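Local coordinates for IroE protein (Escherichia coli, PDB 2GZS) that hydrolyses the trilactone ester of enterobactin and its glucosylated salmochelin forms, preferring the iron-free siderophores and usually cutting once to give linear trimers, at residues A[167-172]-A[198-203]. Sequence-based numbering, arbitrary orientation.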
ATOM      1  N   SER A 167      -6.714   7.094  -0.095  1.00 10.54           N
ATOM      2  CA  SER A 167      -5.880   6.987  -1.279  1.00 11.97           C
ATOM      3  C   SER A 167      -5.312   5.561  -1.390  1.00 10.48           C
ATOM      4  O   SER A 167      -4.857   4.992  -0.411  1.00 12.11           O
ATOM      5  CB  SER A 167      -4.708   8.002  -1.236  1.00 16.06           C
ATOM      6  OG  SER A 167      -5.315   9.289  -1.503  1.00 17.20           O
ATOM      7  N   TYR A 168      -5.408   5.046  -2.624  1.00  9.05           N
ATOM      8  CA  TYR A 168      -5.039   3.618  -2.822  1.00  9.26           C
ATOM      9  C   TYR A 168      -3.971   3.541  -3.917  1.00  9.24           C
ATOM     10  O   TYR A 168      -4.355   3.869  -5.087  1.00 12.90           O
ATOM     11  CB  TYR A 168      -6.301   2.853  -3.202  1.00  8.99           C
ATOM     12  CG  TYR A 168      -7.321   2.747  -2.060  1.00 10.08           C
ATOM     13  CD1 TYR A 168      -7.461   1.632  -1.289  1.00  8.32           C
ATOM     14  CD2 TYR A 168      -8.124   3.883  -1.817  1.00  9.79           C
ATOM     15  CE1 TYR A 168      -8.382   1.562  -0.239  1.00 10.47           C
ATOM     16  CE2 TYR A 168      -9.071   3.835  -0.783  1.00  9.79           C
ATOM     17  CZ  TYR A 168      -9.187   2.691  -0.041  1.00 13.00           C
ATOM     18  OH  TYR A 168     -10.123   2.645   0.994  1.00 13.44           O
ATOM     19  N   TYR A 169      -2.766   3.147  -3.641  1.00  6.54           N
ATOM     20  CA  TYR A 169      -1.699   3.110  -4.637  1.00  7.91           C
ATOM     21  C   TYR A 169      -1.362   1.616  -4.905  1.00  8.38           C
ATOM     22  O   TYR A 169      -0.773   0.913  -4.102  1.00  8.79           O
ATOM     23  CB  TYR A 169      -0.466   3.780  -4.051  1.00  8.66           C
ATOM     24  CG  TYR A 169      -0.592   5.265  -3.763  1.00  9.43           C
ATOM     25  CD1 TYR A 169      -0.271   6.175  -4.764  1.00 11.96           C
ATOM     26  CD2 TYR A 169      -1.017   5.706  -2.510  1.00  9.59           C
ATOM     27  CE1 TYR A 169      -0.373   7.555  -4.555  1.00 12.52           C
ATOM     28  CE2 TYR A 169      -1.091   7.077  -2.291  1.00 12.66           C
ATOM     29  CZ  TYR A 169      -0.766   7.948  -3.295  1.00 11.76           C
ATOM     30  OH  TYR A 169      -0.879   9.310  -2.994  1.00 16.08           O
ATOM     31  N   SER A 170      -1.832   1.205  -6.078  1.00  8.90           N
ATOM     32  CA  SER A 170      -1.745  -0.209  -6.461  1.00  8.35           C
ATOM     33  C   SER A 170      -0.612  -0.378  -7.472  1.00  8.82           C
ATOM     34  O   SER A 170      -0.836   0.086  -8.617  1.00  9.76           O
ATOM     35  CB  SER A 170      -3.070  -0.653  -7.101  1.00  8.97           C
ATOM     36  OG  SER A 170      -2.913  -2.021  -7.497  1.00  9.83           O
ATOM     37  N   ALA A 171       0.467  -0.966  -7.029  1.00  7.64           N
ATOM     38  CA  ALA A 171       1.636  -1.076  -7.934  1.00  8.71           C
ATOM     39  C   ALA A 171       1.814  -2.508  -8.471  1.00 10.34           C
ATOM     40  O   ALA A 171       1.700  -3.457  -7.721  1.00  9.36           O
ATOM     41  CB  ALA A 171       2.865  -0.625  -7.164  1.00  9.97           C
ATOM     42  N   SER A 172       2.048  -2.557  -9.801  1.00  9.39           N
ATOM     43  CA  SER A 172       2.222  -3.841 -10.521  1.00 10.44           C
ATOM     44  C   SER A 172       1.146  -4.912 -10.254  1.00  8.61           C
ATOM     45  O   SER A 172       1.561  -6.074 -10.113  1.00  9.68           O
ATOM     46  CB  SER A 172       3.599  -4.439 -10.265  1.00 11.01           C
ATOM     47  OG  SER A 172       4.580  -3.444 -10.670  1.00 13.90           O
ATOM     48  N   HIS A 198      -9.502   7.708  -3.865  1.00 11.85           N
ATOM     49  CA  HIS A 198      -8.595   7.950  -4.980  1.00 12.38           C
ATOM     50  C   HIS A 198      -7.836   6.693  -5.361  1.00 12.59           C
ATOM     51  O   HIS A 198      -7.341   6.042  -4.433  1.00 13.92           O
ATOM     52  CB  HIS A 198      -7.524   8.975  -4.544  1.00 13.88           C
ATOM     53  CG  HIS A 198      -6.374   9.120  -5.466  1.00 15.84           C
ATOM     54  ND1 HIS A 198      -6.555   9.528  -6.795  1.00 23.92           N
ATOM     55  CD2 HIS A 198      -5.043   8.966  -5.266  1.00 21.99           C
ATOM     56  CE1 HIS A 198      -5.355   9.592  -7.375  1.00 21.30           C
ATOM     57  NE2 HIS A 198      -4.438   9.255  -6.488  1.00 18.57           N
ATOM     58  N   LEU A 199      -7.789   6.379  -6.651  1.00 11.58           N
ATOM     59  CA  LEU A 199      -7.106   5.122  -7.008  1.00 11.07           C
ATOM     60  C   LEU A 199      -5.955   5.476  -7.931  1.00  9.87           C
ATOM     61  O   LEU A 199      -6.167   6.151  -8.944  1.00 13.30           O
ATOM     62  CB  LEU A 199      -8.093   4.205  -7.742  1.00 13.81           C
ATOM     63  CG  LEU A 199      -7.446   2.914  -8.249  1.00 11.40           C
ATOM     64  CD1 LEU A 199      -6.887   2.078  -7.113  1.00 13.50           C
ATOM     65  CD2 LEU A 199      -8.529   2.189  -9.088  1.00 16.52           C
ATOM     66  N   ALA A 200      -4.765   5.057  -7.615  1.00 10.68           N
ATOM     67  CA  ALA A 200      -3.573   5.312  -8.416  1.00  8.95           C
ATOM     68  C   ALA A 200      -3.027   3.950  -8.846  1.00 11.44           C
ATOM     69  O   ALA A 200      -2.495   3.212  -8.009  1.00 13.07           O
ATOM     70  CB  ALA A 200      -2.511   6.075  -7.637  1.00 11.38           C
ATOM     71  N   ILE A 201      -3.150   3.633 -10.144  1.00 10.39           N
ATOM     72  CA  ILE A 201      -2.557   2.398 -10.649  1.00 11.93           C
ATOM     73  C   ILE A 201      -1.161   2.692 -11.184  1.00 10.59           C
ATOM     74  O   ILE A 201      -0.998   3.712 -11.880  1.00 13.70           O
ATOM     75  CB  ILE A 201      -3.434   1.787 -11.768  1.00 14.53           C
ATOM     76  CG1 ILE A 201      -4.845   1.492 -11.229  1.00 17.34           C
ATOM     77  CG2 ILE A 201      -2.785   0.556 -12.352  1.00 15.45           C
ATOM     78  CD1 ILE A 201      -5.791   0.980 -12.314  1.00 26.84           C
HETATM   79  N   MSE A 202      -0.189   1.889 -10.799  1.00  9.74           N
HETATM   80  CA  MSE A 202       1.196   2.165 -11.052  1.00 10.45           C
HETATM   81  C   MSE A 202       1.755   0.950 -11.774  1.00 12.19           C
HETATM   82  O   MSE A 202       1.667  -0.157 -11.246  1.00 10.55           O
HETATM   83  CB  MSE A 202       1.968   2.414  -9.755  1.00 11.24           C
HETATM   84  CG  MSE A 202       1.237   3.412  -8.789  1.00 12.91           C
HETATM   85 SE   MSE A 202       2.156   3.755  -7.154  1.00 10.38          SE
HETATM   86  CE  MSE A 202       3.065   5.332  -7.730  1.00 17.35           C
ATOM     87  N   GLU A 203       2.318   1.151 -12.970  1.00 11.91           N
ATOM     88  CA  GLU A 203       2.842  -0.013 -13.672  1.00 13.11           C
ATOM     89  C   GLU A 203       4.184   0.358 -14.303  1.00 19.08           C
ATOM     90  O   GLU A 203       4.427   1.535 -14.529  1.00 16.00           O
ATOM     91  CB  GLU A 203       1.890  -0.487 -14.806  1.00 12.82           C
ATOM     92  CG  GLU A 203       0.606  -1.120 -14.266  1.00 13.74           C
ATOM     93  CD  GLU A 203       0.768  -2.556 -13.840  1.00 16.35           C
ATOM     94  OE1 GLU A 203       1.838  -3.202 -14.067  1.00 17.84           O
ATOM     95  OE2 GLU A 203      -0.194  -3.154 -13.272  1.00 15.47           O
TER
HETATM   96  O   HOH W   1       4.499  -3.331 -13.400  1.00 18.24           O
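Tyr-168 and Ala-200 join two neighbouring parallel strands, 167-171 and 198-203. Ala-200 N donates to Tyr-168 O at 2.8 Å, one of five backbone hydrogen bonds between the segments. Helix 179-187 links the strands in a beta-alpha-beta crossover of the alpha/beta-hydrolase sheet.

On one face, Tyr-169 CD1 rests 3.6 Å from Ala-200 CB. The selenium of Met-202, a selenomethionine, lies obliquely beside the same ring in a Met-aromatic contact, 4.2 Å from Tyr-169 CD1. The hydroxyl of Tyr-169 bonds to Asp-261 in helix 247-262, which packs on this face.

The other face carries Tyr-168, Ser-170 and Leu-199. Leu-199 CD1 reaches 4.0 Å from Tyr-168 CB. His-198 O lies in plane at the edge of the Tyr-168 ring, 3.5 Å from CD2. Ser-170 OG, anti to its backbone N (chi1 178°), bonds to Gly-152 O in helix 150-161.

At the C-terminal end, the chain of Glu-203 bends at chi2 (-81°), which turns CD back toward Ser-172. OE1 lies 3.6 Å from Ser-172 CA. A water bridges Glu-203 OE1 and Ser-172 OG, and OE1 also bonds to Ser-174. An alanine at Glu-203 would probably leave this water and Ser-174 without their carboxylate partner. Backbone hydrogen bonds thus join the strands and apolar side chains pack along both faces, while a water and a carboxylate link the ends near active-site Ser-149 and His-247.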